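Local coordinates for protein 2''-aminoglycoside nucleotidyltransferase (Klebsiella pneumoniae, PDB 4WQK) that uses magnesium to transfer a nucleotidyl group from a nucleoside triphosphate to the 2''-hydroxyl of kanamycin, gentamicin, tobramycin and related antibiotics, making bacteria resistant, at residues Q6-I10 with K42-I46; D45-P51 with L85-A91. One frame throughout, in Å; residues are numbered along the deposited sequence.

Contact 1 of 2, residues Q6-I10 with K42-I46. With MG (magnesium ion), chain B.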
loop_
_atom_site.group_PDB
_atom_site.type_symbol
_atom_site.label_atom_id
_atom_site.label_comp_id
_atom_site.label_asym_id
_atom_site.label_seq_id
_atom_site.Cartn_x
_atom_site.Cartn_y
_atom_site.Cartn_z
ATOM N N GLN A 6 -0.510 13.743 -7.992
ATOM C CA GLN A 6 -0.832 12.550 -7.216
ATOM C C GLN A 6 -1.292 12.908 -5.808
ATOM O O GLN A 6 -2.204 12.275 -5.292
ATOM C CB GLN A 6 0.354 11.568 -7.121
ATOM C CG GLN A 6 0.569 10.808 -8.389
ATOM C CD GLN A 6 1.751 9.873 -8.288
ATOM O OE1 GLN A 6 2.472 9.865 -7.285
ATOM N NE2 GLN A 6 1.981 9.105 -9.350
ATOM N N VAL A 7 -0.667 13.913 -5.194
ATOM C CA VAL A 7 -1.077 14.329 -3.840
ATOM C C VAL A 7 -2.522 14.816 -3.881
ATOM O O VAL A 7 -3.351 14.384 -3.059
ATOM C CB VAL A 7 -0.167 15.432 -3.263
ATOM C CG1 VAL A 7 -0.794 16.056 -2.003
ATOM C CG2 VAL A 7 1.202 14.840 -2.895
ATOM N N THR A 8 -2.850 15.634 -4.871
ATOM C CA THR A 8 -4.205 16.172 -4.976
ATOM C C THR A 8 -5.185 15.016 -5.188
ATOM O O THR A 8 -6.261 14.966 -4.562
ATOM C CB THR A 8 -4.312 17.178 -6.117
ATOM O OG1 THR A 8 -3.466 18.301 -5.831
ATOM C CG2 THR A 8 -5.738 17.664 -6.247
ATOM N N LEU A 9 -4.805 14.019 -6.007
ATOM C CA LEU A 9 -5.669 12.873 -6.246
ATOM C C LEU A 9 -5.856 12.000 -5.015
ATOM O O LEU A 9 -6.981 11.563 -4.714
ATOM C CB LEU A 9 -5.118 12.042 -7.420
ATOM C CG LEU A 9 -5.970 10.805 -7.724
ATOM C CD1 LEU A 9 -7.382 11.192 -8.172
ATOM C CD2 LEU A 9 -5.263 10.044 -8.853
ATOM N N ILE A 10 -4.784 11.720 -4.272
ATOM C CA ILE A 10 -4.853 10.999 -3.014
ATOM C C ILE A 10 -5.819 11.722 -2.070
ATOM O O ILE A 10 -6.691 11.078 -1.455
ATOM C CB ILE A 10 -3.453 10.857 -2.356
ATOM C CG1 ILE A 10 -2.614 9.859 -3.151
ATOM C CG2 ILE A 10 -3.600 10.392 -0.917
ATOM C CD1 ILE A 10 -1.104 9.884 -2.772
ATOM N N LYS A 42 9.681 10.297 -7.016
ATOM C CA LYS A 42 8.518 10.254 -7.887
ATOM C C LYS A 42 7.991 8.820 -7.884
ATOM O O LYS A 42 8.755 7.862 -7.991
ATOM C CB LYS A 42 8.882 10.717 -9.309
ATOM C CG LYS A 42 7.696 10.811 -10.259
ATOM C CD LYS A 42 6.743 11.930 -9.855
ATOM C CE LYS A 42 5.335 11.720 -10.441
ATOM N NZ LYS A 42 4.320 12.595 -9.775
ATOM N N HIS A 43 6.678 8.686 -7.771
ATOM C CA HIS A 43 6.008 7.372 -7.701
ATOM C C HIS A 43 5.266 7.060 -8.989
ATOM O O HIS A 43 4.560 7.922 -9.520
ATOM C CB HIS A 43 5.043 7.350 -6.520
ATOM C CG HIS A 43 5.712 7.563 -5.208
ATOM N ND1 HIS A 43 6.496 6.593 -4.618
ATOM C CD2 HIS A 43 5.766 8.646 -4.398
ATOM C CE1 HIS A 43 7.001 7.075 -3.496
ATOM N NE2 HIS A 43 6.558 8.305 -3.328
ATOM N N ASP A 44 5.418 5.832 -9.492
ATOM C CA ASP A 44 4.797 5.432 -10.750
ATOM C C ASP A 44 3.276 5.375 -10.627
ATOM O O ASP A 44 2.560 5.565 -11.615
ATOM C CB ASP A 44 5.301 4.050 -11.204
ATOM C CG ASP A 44 6.725 4.068 -11.742
ATOM O OD1 ASP A 44 7.299 5.156 -12.006
ATOM O OD2 ASP A 44 7.260 2.950 -11.921
ATOM N N ASP A 45 2.803 5.078 -9.426
ATOM C CA ASP A 45 1.369 4.960 -9.196
ATOM C C ASP A 45 1.040 5.118 -7.719
ATOM O O ASP A 45 1.935 5.364 -6.914
ATOM C CB ASP A 45 0.846 3.624 -9.732
ATOM C CG ASP A 45 1.435 2.424 -9.025
ATOM O OD1 ASP A 45 1.965 2.544 -7.907
ATOM O OD2 ASP A 45 1.383 1.333 -9.616
ATOM N N ILE A 46 -0.246 5.019 -7.380
ATOM C CA ILE A 46 -0.695 5.096 -6.009
ATOM C C ILE A 46 -1.232 3.712 -5.631
ATOM O O ILE A 46 -2.142 3.228 -6.278
ATOM C CB ILE A 46 -1.815 6.122 -5.821
ATOM C CG1 ILE A 46 -1.318 7.523 -6.203
ATOM C CG2 ILE A 46 -2.299 6.172 -4.388
ATOM C CD1 ILE A 46 -2.444 8.419 -6.625
HETATM MG MG MG B . 3.089 1.461 -6.685
HETATM O O HOH W 1 4.951 10.989 -7.485
HETATM O O HOH W 2 3.592 3.520 -5.755
HETATM O O HOH W 3 4.735 0.903 -4.992
HETATM O O HOH W 4 3.582 -0.256 -6.344
HETATM O O HOH W 5 4.550 1.476 -8.041
#
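Q6 reaches from helix 5-19 to the loop ahead of strand 46-51 and grips the backbone of H43 with its amide. Its NE2 donates to H43 O at 2.8 Å, with an N-H...O angle of 159°. The donor stands above the carbonyl plane, 38° out of it, while the acceptor lies close to the plane of the Q6 amide. A water serves the oxygen of that amide: it donates to Q6 OE1 at 2.7 Å and accepts from K42 NZ and from H43 N, each 2.9 Å away. With CG beside the backbone N and the chain extended beyond it (chi2 179°), the amide clears the helix and spans the gap. Beside the amide, toward the start of strand 46-51, the contact turns apolar. The terminal methyl CD1 of I46 meets I10 CG1 at 3.8 Å and L9 CD2 at 3.9 Å, side chains on successive positions of the helix.

Further partners fix the amide and the ring. Q6 OE1 also accepts from W30 NE1, and Q6 NE2 is hydrogen-bonded to E84 as well, so both polar ends are gripped more than once; H43 NE2 pairs with D33. The loop so held runs into D45, whose OD1 binds the magnesium ion at 2.0 Å, while D45 O accepts a hydrogen bond from a water bound to the same metal. The side chain of D45 starts away from the helix. A neutral amide and a shared water thus tie the helix to the backbone just before the metal ligand, consistent with a second-shell part in positioning it.

Contact 2 of 2, residues D45-P51 with L85-A91. With MG (magnesium ion), chain B; GOL (glycerol), chain L.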
loop_
_atom_site.group_PDB
_atom_site.type_symbol
_atom_site.label_atom_id
_atom_site.label_comp_id
_atom_site.label_asym_id
_atom_site.label_seq_id
_atom_site.Cartn_x
_atom_site.Cartn_y
_atom_site.Cartn_z
ATOM N N ASP A 45 2.803 5.078 -9.426
ATOM C CA ASP A 45 1.369 4.960 -9.196
ATOM C C ASP A 45 1.040 5.118 -7.719
ATOM O O ASP A 45 1.935 5.364 -6.914
ATOM C CB ASP A 45 0.846 3.624 -9.732
ATOM C CG ASP A 45 1.435 2.424 -9.025
ATOM O OD1 ASP A 45 1.965 2.544 -7.907
ATOM O OD2 ASP A 45 1.383 1.333 -9.616
ATOM N N ILE A 46 -0.246 5.019 -7.380
ATOM C CA ILE A 46 -0.695 5.096 -6.009
ATOM C C ILE A 46 -1.232 3.712 -5.631
ATOM O O ILE A 46 -2.142 3.228 -6.278
ATOM C CB ILE A 46 -1.815 6.122 -5.821
ATOM C CG1 ILE A 46 -1.318 7.523 -6.203
ATOM C CG2 ILE A 46 -2.299 6.172 -4.388
ATOM C CD1 ILE A 46 -2.444 8.419 -6.625
ATOM N N ASP A 47 -0.673 3.105 -4.594
ATOM C CA ASP A 47 -1.156 1.796 -4.128
ATOM C C ASP A 47 -2.149 1.979 -2.999
ATOM O O ASP A 47 -1.899 2.733 -2.045
ATOM C CB ASP A 47 0.002 0.924 -3.678
ATOM C CG ASP A 47 0.981 0.656 -4.830
ATOM O OD1 ASP A 47 0.787 -0.287 -5.606
ATOM O OD2 ASP A 47 1.939 1.417 -5.012
ATOM N N LEU A 48 -3.276 1.270 -3.100
ATOM C CA LEU A 48 -4.304 1.350 -2.064
ATOM C C LEU A 48 -4.690 -0.028 -1.621
ATOM O O LEU A 48 -4.795 -0.951 -2.435
ATOM C CB LEU A 48 -5.590 2.028 -2.579
ATOM C CG LEU A 48 -5.440 3.460 -3.085
ATOM C CD1 LEU A 48 -6.712 3.935 -3.788
ATOM C CD2 LEU A 48 -5.113 4.403 -1.899
ATOM N N THR A 49 -4.953 -0.144 -0.321
ATOM C CA THR A 49 -5.509 -1.362 0.245
ATOM C C THR A 49 -6.937 -1.021 0.709
ATOM O O THR A 49 -7.150 -0.035 1.407
ATOM C CB THR A 49 -4.657 -1.859 1.409
ATOM O OG1 THR A 49 -3.330 -2.155 0.941
ATOM C CG2 THR A 49 -5.260 -3.138 1.976
ATOM N N PHE A 50 -7.906 -1.850 0.321
ATOM C CA PHE A 50 -9.325 -1.512 0.563
ATOM C C PHE A 50 -10.063 -2.713 1.185
ATOM O O PHE A 50 -9.690 -3.857 0.937
ATOM C CB PHE A 50 -10.032 -1.113 -0.750
ATOM C CG PHE A 50 -10.088 -2.223 -1.775
ATOM C CD1 PHE A 50 -9.031 -2.450 -2.703
ATOM C CD2 PHE A 50 -11.186 -3.090 -1.832
ATOM C CE1 PHE A 50 -9.059 -3.478 -3.633
ATOM C CE2 PHE A 50 -11.211 -4.113 -2.766
ATOM C CZ PHE A 50 -10.166 -4.316 -3.675
ATOM N N PRO A 51 -11.146 -2.442 1.933
ATOM C CA PRO A 51 -11.958 -3.558 2.445
ATOM C C PRO A 51 -12.563 -4.378 1.310
ATOM O O PRO A 51 -13.347 -3.868 0.497
ATOM C CB PRO A 51 -13.046 -2.843 3.263
ATOM C CG PRO A 51 -12.399 -1.568 3.671
ATOM C CD PRO A 51 -11.581 -1.134 2.466
ATOM N N LEU A 85 -2.428 6.152 -12.205
ATOM C CA LEU A 85 -2.771 4.756 -11.972
ATOM C C LEU A 85 -2.934 4.474 -10.489
ATOM O O LEU A 85 -2.144 4.932 -9.666
ATOM C CB LEU A 85 -1.694 3.832 -12.560
ATOM C CG LEU A 85 -1.925 3.133 -13.906
ATOM C CD1 LEU A 85 -3.085 3.721 -14.707
ATOM C CD2 LEU A 85 -0.642 3.157 -14.717
ATOM N N LEU A 86 -3.986 3.733 -10.171
ATOM C CA LEU A 86 -4.236 3.214 -8.836
ATOM C C LEU A 86 -4.066 1.699 -8.824
ATOM O O LEU A 86 -4.743 0.985 -9.585
ATOM C CB LEU A 86 -5.658 3.521 -8.381
ATOM C CG LEU A 86 -6.170 4.944 -8.418
ATOM C CD1 LEU A 86 -7.532 4.954 -7.745
ATOM C CD2 LEU A 86 -5.168 5.822 -7.701
ATOM N N ASP A 87 -3.233 1.208 -7.923
ATOM C CA ASP A 87 -2.957 -0.245 -7.826
ATOM C C ASP A 87 -3.616 -0.720 -6.540
ATOM O O ASP A 87 -3.120 -0.428 -5.455
ATOM C CB ASP A 87 -1.444 -0.465 -7.822
ATOM C CG ASP A 87 -1.037 -1.929 -7.727
ATOM O OD1 ASP A 87 -1.891 -2.802 -7.543
ATOM O OD2 ASP A 87 0.191 -2.185 -7.830
ATOM N N CYS A 88 -4.752 -1.404 -6.668
ATOM C CA CYS A 88 -5.641 -1.606 -5.551
ATOM C C CYS A 88 -5.701 -3.074 -5.111
ATOM O O CYS A 88 -5.908 -3.941 -5.957
ATOM C CB CYS A 88 -7.047 -1.152 -5.942
ATOM S SG CYS A 88 -7.146 0.591 -6.338
ATOM N N GLU A 89 -5.498 -3.350 -3.821
ATOM C CA GLU A 89 -5.619 -4.723 -3.350
ATOM C C GLU A 89 -6.533 -4.831 -2.127
ATOM O O GLU A 89 -6.563 -3.932 -1.271
ATOM C CB GLU A 89 -4.240 -5.313 -3.036
ATOM C CG GLU A 89 -3.470 -4.661 -1.929
ATOM C CD GLU A 89 -2.208 -5.469 -1.563
ATOM O OE1 GLU A 89 -2.251 -6.704 -1.634
ATOM O OE2 GLU A 89 -1.178 -4.876 -1.225
ATOM N N PRO A 90 -7.280 -5.933 -2.047
ATOM C CA PRO A 90 -8.225 -6.092 -0.930
ATOM C C PRO A 90 -7.541 -6.539 0.356
ATOM O O PRO A 90 -6.501 -7.236 0.350
ATOM C CB PRO A 90 -9.171 -7.193 -1.416
ATOM C CG PRO A 90 -8.300 -8.030 -2.341
ATOM C CD PRO A 90 -7.431 -6.989 -3.063
ATOM N N ALA A 91 -8.161 -6.136 1.465
ATOM C CA ALA A 91 -7.876 -6.716 2.776
ATOM C C ALA A 91 -9.215 -7.198 3.321
ATOM O O ALA A 91 -10.265 -6.659 2.979
ATOM C CB ALA A 91 -7.239 -5.715 3.697
HETATM MG MG MG B . 3.089 1.461 -6.685
HETATM C C1 GOL L . 2.043 -5.638 -5.570
HETATM O O1 GOL L . 1.419 -6.860 -5.885
HETATM C C2 GOL L . 1.025 -4.831 -4.775
HETATM O O2 GOL L . 0.994 -5.207 -3.403
HETATM C C3 GOL L . 1.332 -3.355 -4.934
HETATM O O3 GOL L . 0.096 -2.677 -4.945
HETATM O O HOH W 2 3.592 3.520 -5.755
HETATM O O HOH W 6 -1.585 -1.883 -1.392
HETATM O O HOH W 3 4.735 0.903 -4.992
HETATM O O HOH W 4 3.582 -0.256 -6.344
HETATM O O HOH W 5 4.550 1.476 -8.041
#
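L48 and L86 meet through their CD1 methyls at 4.2 Å, and L48 CD1 also lies against C88 SG. On the same face of the sheet L86 CD2 touches I46 CB, the two side chains lying alongside each other. With F50 CG between the backbone N and the carbonyl carbon (chi1 63°), the ring swings across to the neighbouring strand, where P90 CA sits over one face, 3.8 Å from the centroid, a CH-pi contact. C88 C lies at the ring's edge, and helix 55-64 adds L58 against F50 and C88.

The backbones pair in parallel, in register from I46 with L86 to P51 with A91. Donors alternate between strands: D87 N to I46 O at 2.8 Å, then L48 N to D87 O at 2.9 Å. Because successive residues of a strand point to opposite faces, D47, D87, T49 and E89 project from the other one. Two aspartates separated by one residue, D45 and D47, beside a third, D87, on the adjacent strand form the metal-binding arrangement of the nucleotidyltransferase fold.

One magnesium ion joins D45 OD1 and D47 OD2, each at 2.0 Å, with four waters completing six ligands. D47 OD1 and D87 OD2 approach to 3.0 Å, their carboxylate planes 54° apart, because both bind a second magnesium ion, a site that D45 also shares. D87, probably the proton acceptor, has CG anti to its backbone N (chi1 -180°), which lays its carboxylate alongside that of D47. Farther along, one water donates to T49 OG1 and E89 OE2, and T49 OG1 is also hydrogen-bonded to N124.

In the fold
Both contacts belong to the N-terminal domain and share D45 and I46, where the loop after helix 28-36 passes into strand 46-51. Contact 1 lies farther out, about 12 Å between its centre and that of the chain, yet is largely buried, with K42 and D44 exposed; it joins helix 5-19 to that loop through one direct side-chain to backbone bond, a bridging water and a small apolar patch. Contact 2 is central, about 6 Å from the chain centre, and joins two strands by repeated backbone bonds. One of its faces is apolar and packed by helices; the other is acidic and meets bound ions and waters. I46 links the apolar sides of both contacts, while D45 is itself a magnesium ligand.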